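Local coordinates for LPP20 lipofamily protein (Helicobacter pylori R046Wa, PDB 4KZS) that is a secreted protein of unknown function, possibly connected with the outer membrane and the Tol-Pal system, at residues N49-I52 with H53-S57; N166-K169 with I170-Q173; S198-A201 with R202-P206; P243-R247 with S248-D252; K254-N257 with F258-R262. One frame throughout, in Å; residues are numbered along the deposited sequence.

Interaction 1: residues N49-I52 with H53-S57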
loop_
_atom_site.group_PDB
_atom_site.type_symbol
_atom_site.label_atom_id
_atom_site.label_comp_id
_atom_site.label_asym_id
_atom_site.label_seq_id
_atom_site.Cartn_x
_atom_site.Cartn_y
_atom_site.Cartn_z
ATOM N N ASN A 49 6.364 3.908 -21.098
ATOM C CA ASN A 49 6.293 2.459 -21.289
ATOM C C ASN A 49 7.129 2.005 -22.471
ATOM O O ASN A 49 7.813 0.989 -22.404
ATOM C CB ASN A 49 4.859 1.997 -21.439
ATOM C CG ASN A 49 4.041 2.113 -20.128
ATOM O OD1 ASN A 49 4.241 1.354 -19.159
ATOM N ND2 ASN A 49 3.096 3.053 -20.111
ATOM N N SER A 50 7.128 2.786 -23.541
ATOM C CA SER A 50 7.899 2.428 -24.731
ATOM C C SER A 50 9.362 2.852 -24.627
ATOM O O SER A 50 10.100 2.809 -25.608
ATOM C CB SER A 50 7.256 3.026 -25.991
ATOM O OG SER A 50 7.698 4.355 -26.211
ATOM N N GLN A 51 9.772 3.300 -23.450
ATOM C CA GLN A 51 11.149 3.729 -23.249
ATOM C C GLN A 51 11.808 2.628 -22.474
ATOM O O GLN A 51 13.020 2.449 -22.524
ATOM C CB GLN A 51 11.188 5.036 -22.464
ATOM C CG GLN A 51 12.552 5.405 -21.897
ATOM C CD GLN A 51 13.620 5.608 -22.950
ATOM O OE1 GLN A 51 13.367 6.133 -24.047
ATOM N NE2 GLN A 51 14.835 5.213 -22.608
ATOM N N ILE A 52 10.985 1.899 -21.736
ATOM C CA ILE A 52 11.449 0.752 -21.004
ATOM C C ILE A 52 11.405 -0.414 -21.978
ATOM O O ILE A 52 12.194 -1.357 -21.863
ATOM C CB ILE A 52 10.538 0.433 -19.806
ATOM C CG1 ILE A 52 10.435 1.625 -18.864
ATOM C CG2 ILE A 52 11.033 -0.802 -19.058
ATOM C CD1 ILE A 52 9.367 1.441 -17.809
ATOM N N HIS A 53 10.474 -0.340 -22.929
ATOM C CA HIS A 53 10.355 -1.350 -23.969
ATOM C C HIS A 53 11.591 -1.310 -24.893
ATOM O O HIS A 53 12.139 -2.351 -25.256
ATOM C CB HIS A 53 9.064 -1.129 -24.758
ATOM C CG HIS A 53 8.579 -2.342 -25.492
ATOM N ND1 HIS A 53 9.160 -2.792 -26.660
ATOM C CD2 HIS A 53 7.547 -3.183 -25.237
ATOM C CE1 HIS A 53 8.514 -3.861 -27.088
ATOM N NE2 HIS A 53 7.531 -4.119 -26.243
ATOM N N ILE A 54 12.045 -0.107 -25.243
ATOM C CA ILE A 54 13.264 0.053 -26.043
ATOM C C ILE A 54 14.513 0.087 -25.158
ATOM O O ILE A 54 15.481 0.783 -25.453
ATOM C CB ILE A 54 13.192 1.285 -26.981
ATOM C CG1 ILE A 54 13.190 2.593 -26.174
ATOM C CG2 ILE A 54 11.975 1.185 -27.903
ATOM C CD1 ILE A 54 13.177 3.864 -27.006
ATOM N N GLN A 55 14.470 -0.692 -24.078
ATOM C CA GLN A 55 15.561 -0.820 -23.115
ATOM C C GLN A 55 15.708 -2.262 -22.633
ATOM O O GLN A 55 16.826 -2.760 -22.515
ATOM C CB GLN A 55 15.318 0.078 -21.906
ATOM C CG GLN A 55 15.795 1.497 -22.089
ATOM C CD GLN A 55 17.299 1.596 -22.112
ATOM O OE1 GLN A 55 17.990 0.989 -21.290
ATOM N NE2 GLN A 55 17.818 2.372 -23.045
ATOM N N LYS A 56 14.577 -2.915 -22.352
ATOM C CA LYS A 56 14.533 -4.293 -21.828
ATOM C C LYS A 56 15.369 -5.266 -22.667
ATOM O O LYS A 56 15.231 -5.301 -23.894
ATOM C CB LYS A 56 13.072 -4.773 -21.725
ATOM C CG LYS A 56 12.875 -6.212 -21.243
ATOM C CD LYS A 56 11.502 -6.464 -20.594
ATOM C CE LYS A 56 11.266 -5.642 -19.320
ATOM N NZ LYS A 56 10.634 -6.393 -18.194
ATOM N N SER A 57 16.236 -6.035 -22.001
ATOM C CA SER A 57 17.122 -6.992 -22.680
ATOM C C SER A 57 16.397 -8.320 -22.913
ATOM O O SER A 57 16.245 -9.131 -21.993
ATOM C CB SER A 57 18.441 -7.194 -21.911
ATOM O OG SER A 57 18.227 -7.775 -20.637
#
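Ile52 and Lys56 meet through their backbones at the last turn of helix 29-53, where the chain passes into the following loop. Three backbone hydrogen bonds join the two sides. Asn49 O accepts His53 N (3.0 Å), and Ile52 O accepts Lys56 N at 2.9 Å with an N-H...O angle of 151°. Ile52 O also takes a weak bond from Gln55 N. Side-chain contacts follow on one flank. With chi1 at 166°, Gln51 sends CG away from its own N, and its chain then bends at chi2 and lies alongside Gln55, pointing the same way. Their amide planes are 21° apart, and Gln51 NE2 is 3.9 Å from Gln55 CG. Gln51 OE1 lies 3.7 Å from Ile54 CD1. Long polar glutamines suit this outer flank, whereas Ile52 has apolar neighbours in Leu73 and Ala156. The helix end therefore relies on main-chain bonding, while Asn49 OD1 bonds Leu73 N of a loop and Gln51 NE2 bonds Ala156 O of helix 135-157 in the same chain.

Interaction 2: residues N166-K169 with I170-Q173; sequences NYEK and IYYQ
Asn166 O and Ile170 N begin a run of four backbone hydrogen bonds that carries helix 165-172 to its final residues. That first bond is 3.2 Å long and almost straight, at 176°. The next three, Tyr171 N to Tyr167 O, Tyr172 N to Glu168 O and Gln173 N to Lys169 O, are each 2.9 Å. One step on, Ile170 O is met by the side chain of Asn174, whose ND2 donates to it. Glu168 and Tyr172 run side by side, OE2 meeting ring carbon CE1 of Tyr172 at 3.4 Å, with the carboxylate turned 37° from the ring. An apolar contact lies on another flank, where Ile170 CD1 comes 4.1 Å from Tyr167 CD1. The Tyr167 ring also stands edge-to-face with Tyr118 and Phe121, while Tyr171 packs on Met140 and Leu144 of helix 135-157. The carbonyls of 166-169 are thus taken by backbone N-H groups and that of Ile170 by Asn174, while the tyrosines, with Glu168 on Leu144 and Met148, make the outward contacts.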
loop_
_atom_site.group_PDB
_atom_site.type_symbol
_atom_site.label_atom_id
_atom_site.label_comp_id
_atom_site.label_asym_id
_atom_site.label_seq_id
_atom_site.Cartn_x
_atom_site.Cartn_y
_atom_site.Cartn_z
ATOM N N ASN A 166 17.552 -4.161 -0.455
ATOM C CA ASN A 166 17.800 -4.221 0.955
ATOM C C ASN A 166 16.546 -4.108 1.740
ATOM O O ASN A 166 16.387 -4.755 2.767
ATOM C CB ASN A 166 18.719 -3.093 1.361
ATOM C CG ASN A 166 19.785 -3.561 2.300
ATOM O OD1 ASN A 166 19.541 -3.690 3.504
ATOM N ND2 ASN A 166 20.979 -3.865 1.751
ATOM N N TYR A 167 15.669 -3.239 1.272
ATOM C CA TYR A 167 14.441 -2.995 1.959
ATOM C C TYR A 167 13.558 -4.192 1.802
ATOM O O TYR A 167 12.880 -4.595 2.731
ATOM C CB TYR A 167 13.757 -1.811 1.350
ATOM C CG TYR A 167 14.147 -0.507 1.961
ATOM C CD1 TYR A 167 14.316 -0.379 3.333
ATOM C CD2 TYR A 167 14.289 0.621 1.172
ATOM C CE1 TYR A 167 14.645 0.835 3.899
ATOM C CE2 TYR A 167 14.608 1.841 1.730
ATOM C CZ TYR A 167 14.792 1.944 3.094
ATOM O OH TYR A 167 15.109 3.156 3.668
ATOM N N GLU A 168 13.575 -4.770 0.618
ATOM C CA GLU A 168 12.809 -5.954 0.384
ATOM C C GLU A 168 13.172 -6.992 1.443
ATOM O O GLU A 168 12.327 -7.390 2.232
ATOM C CB GLU A 168 13.050 -6.445 -1.024
ATOM C CG GLU A 168 12.344 -5.582 -2.050
ATOM C CD GLU A 168 10.889 -5.960 -2.255
ATOM O OE1 GLU A 168 10.184 -5.273 -3.014
ATOM O OE2 GLU A 168 10.436 -6.960 -1.686
ATOM N N LYS A 169 14.435 -7.390 1.494
ATOM C CA LYS A 169 14.923 -8.236 2.585
ATOM C C LYS A 169 14.261 -7.887 3.900
ATOM O O LYS A 169 13.497 -8.666 4.442
ATOM C CB LYS A 169 16.446 -8.178 2.724
ATOM C CG LYS A 169 16.993 -9.129 3.780
ATOM C CD LYS A 169 16.826 -10.594 3.366
ATOM C CE LYS A 169 17.357 -11.540 4.438
ATOM N NZ LYS A 169 17.386 -12.976 4.084
ATOM N N ILE A 170 14.524 -6.701 4.407
ATOM C CA ILE A 170 13.913 -6.284 5.679
ATOM C C ILE A 170 12.406 -6.528 5.744
ATOM O O ILE A 170 11.848 -6.699 6.821
ATOM C CB ILE A 170 14.191 -4.806 5.897
ATOM C CG1 ILE A 170 15.688 -4.602 6.071
ATOM C CG2 ILE A 170 13.392 -4.261 7.069
ATOM C CD1 ILE A 170 16.101 -3.172 5.801
ATOM N N TYR A 171 11.755 -6.515 4.583
ATOM C CA TYR A 171 10.293 -6.694 4.463
ATOM C C TYR A 171 9.905 -8.174 4.556
ATOM O O TYR A 171 9.060 -8.547 5.354
ATOM C CB TYR A 171 9.794 -6.115 3.126
ATOM C CG TYR A 171 8.330 -6.362 2.829
ATOM C CD1 TYR A 171 7.926 -7.077 1.710
ATOM C CD2 TYR A 171 7.355 -5.873 3.662
ATOM C CE1 TYR A 171 6.575 -7.282 1.426
ATOM C CE2 TYR A 171 6.015 -6.041 3.388
ATOM C CZ TYR A 171 5.624 -6.764 2.267
ATOM O OH TYR A 171 4.263 -6.945 2.017
ATOM N N TYR A 172 10.532 -9.013 3.739
ATOM C CA TYR A 172 10.282 -10.447 3.799
ATOM C C TYR A 172 10.705 -11.059 5.111
ATOM O O TYR A 172 10.047 -11.996 5.583
ATOM C CB TYR A 172 10.834 -11.193 2.587
ATOM C CG TYR A 172 9.992 -10.915 1.379
ATOM C CD1 TYR A 172 10.551 -10.476 0.207
ATOM C CD2 TYR A 172 8.600 -11.028 1.433
ATOM C CE1 TYR A 172 9.773 -10.189 -0.925
ATOM C CE2 TYR A 172 7.802 -10.736 0.322
ATOM C CZ TYR A 172 8.401 -10.314 -0.851
ATOM O OH TYR A 172 7.654 -9.997 -1.943
ATOM N N GLN A 173 11.707 -10.484 5.768
ATOM C CA GLN A 173 12.126 -11.078 7.021
ATOM C C GLN A 173 11.494 -10.556 8.283
ATOM O O GLN A 173 11.762 -11.076 9.342
ATOM C CB GLN A 173 13.636 -11.172 7.155
ATOM C CG GLN A 173 14.333 -9.858 7.310
ATOM C CD GLN A 173 15.744 -10.053 7.805
ATOM O OE1 GLN A 173 15.980 -10.132 9.004
ATOM N NE2 GLN A 173 16.687 -10.151 6.883
#

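Interaction 3: residues S198-A201 with R202-P206; sequences SAYA and RVLTP
Tyr200 and Leu204 touch where helix 190-200 of a beta-alpha-beta unit gives way to the chain leading into strand 205-207. The two side chains lie side by side and point the same way, with Tyr200 CD1 4.2 Å from Leu204 CD2; the methyl approaches the ring obliquely. A large aromatic and a branched aliphatic suit this buried flank, because both also pack on strand 179-182, Tyr200 through Ile182 and Leu204 through Val180.

Arg202 takes a different course. Its CG sits between the backbone N and the carbonyl carbon (chi1 58°), which lays the start of the chain against the preceding turn: CG is 3.1 Å and CD 4.1 Å from Ala199 O. Beyond the bend at chi3 the guanidinium swings out to Phe258 of helix 252-262 and makes a cation-pi contact with it, so the long aliphatic stem and the charged end serve different partners. Ala199 O is held as well by Arg202 N, 3.0 Å away with an N-H...O angle of 150°. In this tight i+3 turn the donor stands well above the carbonyl plane, not on a lone pair. Small Ala201 allows the loop to fold back closely beside it: Ala201 CA makes a CA-H...O contact of 3.3 Å with Leu204 O, with 143° at the hydrogen.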
loop_
_atom_site.group_PDB
_atom_site.type_symbol
_atom_site.label_atom_id
_atom_site.label_comp_id
_atom_site.label_asym_id
_atom_site.label_seq_id
_atom_site.Cartn_x
_atom_site.Cartn_y
_atom_site.Cartn_z
ATOM N N SER A 198 -6.025 -20.525 12.130
ATOM C CA SER A 198 -6.129 -20.688 10.718
ATOM C C SER A 198 -6.485 -19.404 9.995
ATOM O O SER A 198 -6.027 -19.180 8.882
ATOM C CB SER A 198 -7.211 -21.735 10.446
ATOM O OG SER A 198 -7.637 -21.743 9.096
ATOM N N ALA A 199 -7.352 -18.587 10.584
ATOM C CA ALA A 199 -7.775 -17.351 9.938
ATOM C C ALA A 199 -6.714 -16.265 10.211
ATOM O O ALA A 199 -6.242 -15.564 9.320
ATOM C CB ALA A 199 -9.146 -16.946 10.456
ATOM N N TYR A 200 -6.330 -16.163 11.467
ATOM C CA TYR A 200 -5.208 -15.372 11.875
ATOM C C TYR A 200 -4.047 -15.603 10.927
ATOM O O TYR A 200 -3.226 -14.729 10.757
ATOM C CB TYR A 200 -4.787 -15.811 13.273
ATOM C CG TYR A 200 -5.275 -14.960 14.435
ATOM C CD1 TYR A 200 -4.389 -14.090 15.078
ATOM C CD2 TYR A 200 -6.590 -15.052 14.928
ATOM C CE1 TYR A 200 -4.781 -13.317 16.157
ATOM C CE2 TYR A 200 -6.998 -14.264 16.004
ATOM C CZ TYR A 200 -6.074 -13.407 16.619
ATOM O OH TYR A 200 -6.398 -12.609 17.696
ATOM N N ALA A 201 -3.972 -16.782 10.307
ATOM C CA ALA A 201 -2.795 -17.194 9.525
ATOM C C ALA A 201 -2.779 -16.647 8.100
ATOM O O ALA A 201 -1.710 -16.581 7.454
ATOM C CB ALA A 201 -2.702 -18.707 9.483
ATOM N N ARG A 202 -3.956 -16.279 7.585
ATOM C CA ARG A 202 -4.014 -15.720 6.226
ATOM C C ARG A 202 -3.542 -14.248 6.208
ATOM O O ARG A 202 -3.574 -13.566 5.177
ATOM C CB ARG A 202 -5.369 -15.975 5.529
ATOM C CG ARG A 202 -6.576 -15.444 6.251
ATOM C CD ARG A 202 -7.882 -15.776 5.523
ATOM N NE ARG A 202 -7.891 -15.423 4.091
ATOM C CZ ARG A 202 -8.917 -15.620 3.249
ATOM N NH1 ARG A 202 -10.062 -16.159 3.661
ATOM N NH2 ARG A 202 -8.804 -15.263 1.975
ATOM N N VAL A 203 -3.039 -13.814 7.360
ATOM C CA VAL A 203 -2.637 -12.455 7.594
ATOM C C VAL A 203 -1.435 -12.463 8.528
ATOM O O VAL A 203 -0.682 -11.519 8.565
ATOM C CB VAL A 203 -3.810 -11.703 8.263
ATOM C CG1 VAL A 203 -3.349 -10.674 9.305
ATOM C CG2 VAL A 203 -4.743 -11.118 7.210
ATOM N N LEU A 204 -1.248 -13.542 9.275
ATOM C CA LEU A 204 -0.196 -13.585 10.313
ATOM C C LEU A 204 0.618 -14.893 10.269
ATOM O O LEU A 204 0.179 -15.855 9.671
ATOM C CB LEU A 204 -0.882 -13.498 11.680
ATOM C CG LEU A 204 -0.304 -12.454 12.586
ATOM C CD1 LEU A 204 0.557 -11.573 11.682
ATOM C CD2 LEU A 204 -1.488 -11.723 13.230
ATOM N N THR A 205 1.749 -14.936 10.949
ATOM C CA THR A 205 2.526 -16.143 11.066
ATOM C C THR A 205 2.732 -16.483 12.539
ATOM O O THR A 205 3.728 -16.021 13.168
ATOM C CB THR A 205 3.895 -15.977 10.388
ATOM O OG1 THR A 205 3.706 -15.948 8.971
ATOM C CG2 THR A 205 4.770 -17.126 10.694
ATOM N N PRO A 206 1.846 -17.341 13.089
ATOM C CA PRO A 206 1.917 -17.601 14.544
ATOM C C PRO A 206 3.320 -17.933 14.959
ATOM O O PRO A 206 3.945 -18.813 14.385
ATOM C CB PRO A 206 0.977 -18.768 14.732
ATOM C CG PRO A 206 -0.026 -18.587 13.623
ATOM C CD PRO A 206 0.816 -18.178 12.439
#

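Interaction 4: residues P243-R247 with S248-D252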
loop_
_atom_site.group_PDB
_atom_site.type_symbol
_atom_site.label_atom_id
_atom_site.label_comp_id
_atom_site.label_asym_id
_atom_site.label_seq_id
_atom_site.Cartn_x
_atom_site.Cartn_y
_atom_site.Cartn_z
ATOM N N PRO A 243 -23.236 -14.891 18.481
ATOM C CA PRO A 243 -24.124 -15.953 18.989
ATOM C C PRO A 243 -25.041 -16.547 17.912
ATOM O O PRO A 243 -26.128 -16.026 17.648
ATOM C CB PRO A 243 -24.929 -15.256 20.098
ATOM C CG PRO A 243 -24.881 -13.816 19.747
ATOM C CD PRO A 243 -23.546 -13.586 19.089
ATOM N N VAL A 244 -24.576 -17.623 17.284
ATOM C CA VAL A 244 -25.372 -18.355 16.293
ATOM C C VAL A 244 -25.313 -19.858 16.601
ATOM O O VAL A 244 -25.876 -20.667 15.858
ATOM C CB VAL A 244 -24.909 -18.066 14.837
ATOM C CG1 VAL A 244 -25.975 -18.502 13.831
ATOM C CG2 VAL A 244 -24.579 -16.589 14.642
ATOM N N LEU A 245 -24.668 -20.203 17.720
ATOM C CA LEU A 245 -24.275 -21.583 18.045
ATOM C C LEU A 245 -25.063 -22.681 17.318
ATOM O O LEU A 245 -26.217 -23.001 17.656
ATOM C CB LEU A 245 -24.228 -21.825 19.562
ATOM C CG LEU A 245 -23.025 -21.224 20.283
ATOM C CD1 LEU A 245 -23.078 -19.697 20.247
ATOM C CD2 LEU A 245 -22.964 -21.764 21.709
ATOM N N ASN A 246 -24.409 -23.208 16.287
ATOM C CA ASN A 246 -24.914 -24.283 15.456
ATOM C C ASN A 246 -23.797 -25.306 15.259
ATOM O O ASN A 246 -23.696 -25.940 14.200
ATOM C CB ASN A 246 -25.378 -23.747 14.093
ATOM C CG ASN A 246 -26.542 -22.769 14.192
ATOM O OD1 ASN A 246 -26.809 -22.028 13.249
ATOM N ND2 ASN A 246 -27.235 -22.762 15.325
ATOM N N ARG A 247 -22.960 -25.454 16.290
ATOM C CA ARG A 247 -21.767 -26.307 16.237
ATOM C C ARG A 247 -20.727 -25.735 15.276
ATOM O O ARG A 247 -20.683 -24.524 15.036
ATOM C CB ARG A 247 -22.128 -27.746 15.827
ATOM C CG ARG A 247 -22.666 -28.617 16.943
ATOM C CD ARG A 247 -24.003 -28.121 17.445
ATOM N NE ARG A 247 -24.460 -28.966 18.543
ATOM C CZ ARG A 247 -25.038 -30.154 18.391
ATOM N NH1 ARG A 247 -25.250 -30.653 17.173
ATOM N NH2 ARG A 247 -25.411 -30.845 19.463
ATOM N N SER A 248 -19.909 -26.630 14.722
ATOM C CA SER A 248 -18.899 -26.304 13.715
ATOM C C SER A 248 -19.400 -25.343 12.642
ATOM O O SER A 248 -18.603 -24.708 11.965
ATOM C CB SER A 248 -18.380 -27.586 13.052
ATOM O OG SER A 248 -19.430 -28.310 12.438
ATOM N N LEU A 249 -20.716 -25.231 12.503
ATOM C CA LEU A 249 -21.316 -24.340 11.519
ATOM C C LEU A 249 -21.156 -22.833 11.886
ATOM O O LEU A 249 -21.404 -21.953 11.059
ATOM C CB LEU A 249 -22.781 -24.752 11.256
ATOM C CG LEU A 249 -23.127 -26.263 11.260
ATOM C CD1 LEU A 249 -24.621 -26.504 11.112
ATOM C CD2 LEU A 249 -22.376 -27.051 10.198
ATOM N N GLU A 250 -20.708 -22.551 13.110
ATOM C CA GLU A 250 -20.293 -21.202 13.513
ATOM C C GLU A 250 -18.885 -20.906 12.946
ATOM O O GLU A 250 -18.112 -20.130 13.523
ATOM C CB GLU A 250 -20.336 -21.080 15.056
ATOM C CG GLU A 250 -19.849 -19.762 15.684
ATOM C CD GLU A 250 -19.760 -19.809 17.217
ATOM O OE1 GLU A 250 -20.820 -19.912 17.872
ATOM O OE2 GLU A 250 -18.641 -19.730 17.786
ATOM N N VAL A 251 -18.563 -21.533 11.811
ATOM C CA VAL A 251 -17.312 -21.300 11.067
ATOM C C VAL A 251 -17.059 -19.809 10.883
ATOM O O VAL A 251 -15.940 -19.389 10.637
ATOM C CB VAL A 251 -17.350 -21.979 9.667
ATOM C CG1 VAL A 251 -18.347 -21.311 8.725
ATOM C CG2 VAL A 251 -15.980 -21.994 9.022
ATOM N N ASP A 252 -18.130 -19.026 11.014
ATOM C CA ASP A 252 -18.109 -17.592 10.773
ATOM C C ASP A 252 -17.262 -16.768 11.702
ATOM O O ASP A 252 -16.798 -15.720 11.281
ATOM C CB ASP A 252 -19.526 -17.014 10.748
ATOM C CG ASP A 252 -20.027 -16.773 9.339
ATOM O OD1 ASP A 252 -19.974 -17.730 8.536
ATOM O OD2 ASP A 252 -20.465 -15.632 9.039
#
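Glu250 reaches back across a tight turn to Leu245, in the loop that leads to helix 252-262. Its CB rests 3.5 Å from Arg247 O, the same oxygen that accepts Glu250 N at 2.8 Å with a nearly straight N-H...O angle of 175°. This is the i+3 to i bond that goes with the 3-10 segment 248-249. CG stands opposite the backbone N about the first torsion (chi1 176°), and the chain stays extended through CD, which carries the carboxylate past the turn. At the tip OE1 meets hydrocarbon, 3.3 Å from Leu245 CD1 and 3.5 Å from Leu245 CG, and the two side chains run alongside one another; glutamate's long stem suits this place beside a leucine. The other oxygen, OE2, comes close to Asp222 OD1, a pairing of like charges. Thr221 touches both Leu245 and Glu250 from a neighbouring loop.

On the turn itself, Leu249 packs against the residue three places earlier, its CB 4.0 Å from Asn246 CB and its CD1 3.3 Å from Asn246 O. A buried carboxylate beside Leu245 and near Asp222 would probably have a raised pKa.

Interaction 5: residues K254-N257 with F258-R262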
loop_
_atom_site.group_PDB
_atom_site.type_symbol
_atom_site.label_atom_id
_atom_site.label_comp_id
_atom_site.label_asym_id
_atom_site.label_seq_id
_atom_site.Cartn_x
_atom_site.Cartn_y
_atom_site.Cartn_z
ATOM N N LYS A 254 -14.564 -17.184 12.192
ATOM C CA LYS A 254 -13.367 -17.187 11.362
ATOM C C LYS A 254 -13.612 -16.318 10.117
ATOM O O LYS A 254 -13.000 -15.258 9.940
ATOM C CB LYS A 254 -13.027 -18.645 10.995
ATOM C CG LYS A 254 -11.807 -18.870 10.121
ATOM C CD LYS A 254 -11.475 -20.352 9.972
ATOM C CE LYS A 254 -12.575 -21.119 9.265
ATOM N NZ LYS A 254 -12.915 -20.508 7.951
ATOM N N ASN A 255 -14.536 -16.776 9.281
ATOM C CA ASN A 255 -14.948 -16.084 8.060
ATOM C C ASN A 255 -15.175 -14.580 8.292
ATOM O O ASN A 255 -15.027 -13.755 7.388
ATOM C CB ASN A 255 -16.240 -16.732 7.520
ATOM C CG ASN A 255 -16.334 -18.243 7.805
ATOM O OD1 ASN A 255 -17.421 -18.830 7.744
ATOM N ND2 ASN A 255 -15.200 -18.872 8.114
ATOM N N LYS A 256 -15.536 -14.238 9.521
ATOM C CA LYS A 256 -15.802 -12.876 9.891
ATOM C C LYS A 256 -14.555 -12.274 10.516
ATOM O O LYS A 256 -14.321 -11.074 10.389
ATOM C CB LYS A 256 -16.990 -12.797 10.866
ATOM C CG LYS A 256 -17.328 -11.382 11.338
ATOM C CD LYS A 256 -17.702 -11.310 12.820
ATOM C CE LYS A 256 -16.574 -11.679 13.788
ATOM N NZ LYS A 256 -15.392 -10.781 13.766
ATOM N N ASN A 257 -13.758 -13.091 11.198
ATOM C CA ASN A 257 -12.527 -12.564 11.811
ATOM C C ASN A 257 -11.538 -12.002 10.777
ATOM O O ASN A 257 -10.914 -10.963 10.995
ATOM C CB ASN A 257 -11.808 -13.586 12.692
ATOM C CG ASN A 257 -10.664 -12.958 13.462
ATOM O OD1 ASN A 257 -10.455 -11.748 13.393
ATOM N ND2 ASN A 257 -9.910 -13.768 14.187
ATOM N N PHE A 258 -11.399 -12.703 9.657
ATOM C CA PHE A 258 -10.536 -12.230 8.593
ATOM C C PHE A 258 -10.951 -10.791 8.316
ATOM O O PHE A 258 -10.233 -9.831 8.719
ATOM C CB PHE A 258 -10.672 -13.120 7.351
ATOM C CG PHE A 258 -9.767 -12.733 6.199
ATOM C CD1 PHE A 258 -10.211 -12.873 4.872
ATOM C CD2 PHE A 258 -8.478 -12.243 6.415
ATOM C CE1 PHE A 258 -9.396 -12.525 3.794
ATOM C CE2 PHE A 258 -7.665 -11.897 5.336
ATOM C CZ PHE A 258 -8.121 -12.048 4.026
ATOM N N ALA A 259 -12.140 -10.667 7.702
ATOM C CA ALA A 259 -12.733 -9.384 7.280
ATOM C C ALA A 259 -12.538 -8.268 8.326
ATOM O O ALA A 259 -12.254 -7.125 7.966
ATOM C CB ALA A 259 -14.206 -9.557 6.893
ATOM N N ILE A 260 -12.648 -8.619 9.608
ATOM C CA ILE A 260 -12.282 -7.714 10.678
ATOM C C ILE A 260 -10.814 -7.290 10.566
ATOM O O ILE A 260 -10.533 -6.118 10.370
ATOM C CB ILE A 260 -12.593 -8.328 12.075
ATOM C CG1 ILE A 260 -14.123 -8.330 12.349
ATOM C CG2 ILE A 260 -11.739 -7.682 13.196
ATOM C CD1 ILE A 260 -14.813 -6.991 12.669
ATOM N N THR A 261 -9.900 -8.266 10.669
ATOM C CA THR A 261 -8.447 -8.035 10.840
ATOM C C THR A 261 -7.936 -7.336 9.560
ATOM O O THR A 261 -7.089 -6.443 9.599
ATOM C CB THR A 261 -7.651 -9.368 11.140
ATOM O OG1 THR A 261 -8.540 -10.477 11.392
ATOM C CG2 THR A 261 -6.673 -9.219 12.330
ATOM N N ARG A 262 -8.492 -7.724 8.419
ATOM C CA ARG A 262 -8.084 -7.112 7.160
ATOM C C ARG A 262 -8.348 -5.609 7.217
ATOM O O ARG A 262 -7.413 -4.809 7.287
ATOM C CB ARG A 262 -8.821 -7.750 5.977
ATOM C CG ARG A 262 -8.129 -7.542 4.642
ATOM C CD ARG A 262 -8.508 -8.614 3.635
ATOM N NE ARG A 262 -7.520 -8.765 2.561
ATOM C CZ ARG A 262 -6.292 -9.265 2.714
ATOM N NH1 ARG A 262 -5.862 -9.656 3.906
ATOM N NH2 ARG A 262 -5.482 -9.365 1.668
#
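Helix 252-262, the last helix of the modelled chain, holds this contact, in which Asn257 and Thr261 meet one turn apart. Thr261 N donates to Asn257 O at 2.9 Å with an N-H...O angle of 166°. The threonine hydroxyl turns back to the same carbonyl, as threonine in a helix commonly does; its bond is modelled as very short, and the exact length is doubtful. Thr261 OG1 also lies 3.0 Å from Asn257 OD1, where the two side chains run at a slant to each other. Asn257 reaches this spot because its CG is turned away from the backbone N (chi1 -172°).

Regular bonds frame the pair. Phe258 N donates to Lys254 O at 3.0 Å, and Ile260 N donates to Lys256 O at 3.1 Å. On another flank Lys256 and Ile260 lie side by side, pointing the same way. The lysine chain curls through three bends, so that NZ ends beside CG1 and CD1 of Ile260; this flexible aliphatic stem suits a partly exposed surface, and both residues also touch Gln240.

On the side facing helix 190-200, Lys254 packs on Ala195 and Ala199, and Asn257 on Tyr200. The helix is thereby laid against helix 190-200, the connection between parallel strands 179-182 and 205-207.

Overall arrangement
All five contacts are local and follow in series; none nests within or crosses another. From the N terminus, interaction 1 ends helix 29-53. Interaction 2 lies on helix 165-172, before strand 179-182; the centres of interactions 1 and 2 are about 27 Å apart. Interaction 3 turns the chain from helix 190-200 into strand 205-207. Interaction 4 forms a turn in the loop before helix 252-262, about 55 Å from interaction 1 between centres, on the other side of the chain's centre. Interaction 5 begins after a single intervening residue. Only interactions 3 and 5 touch, through Val203 with Phe258 among others, joining the last helix to the beta-alpha-beta unit.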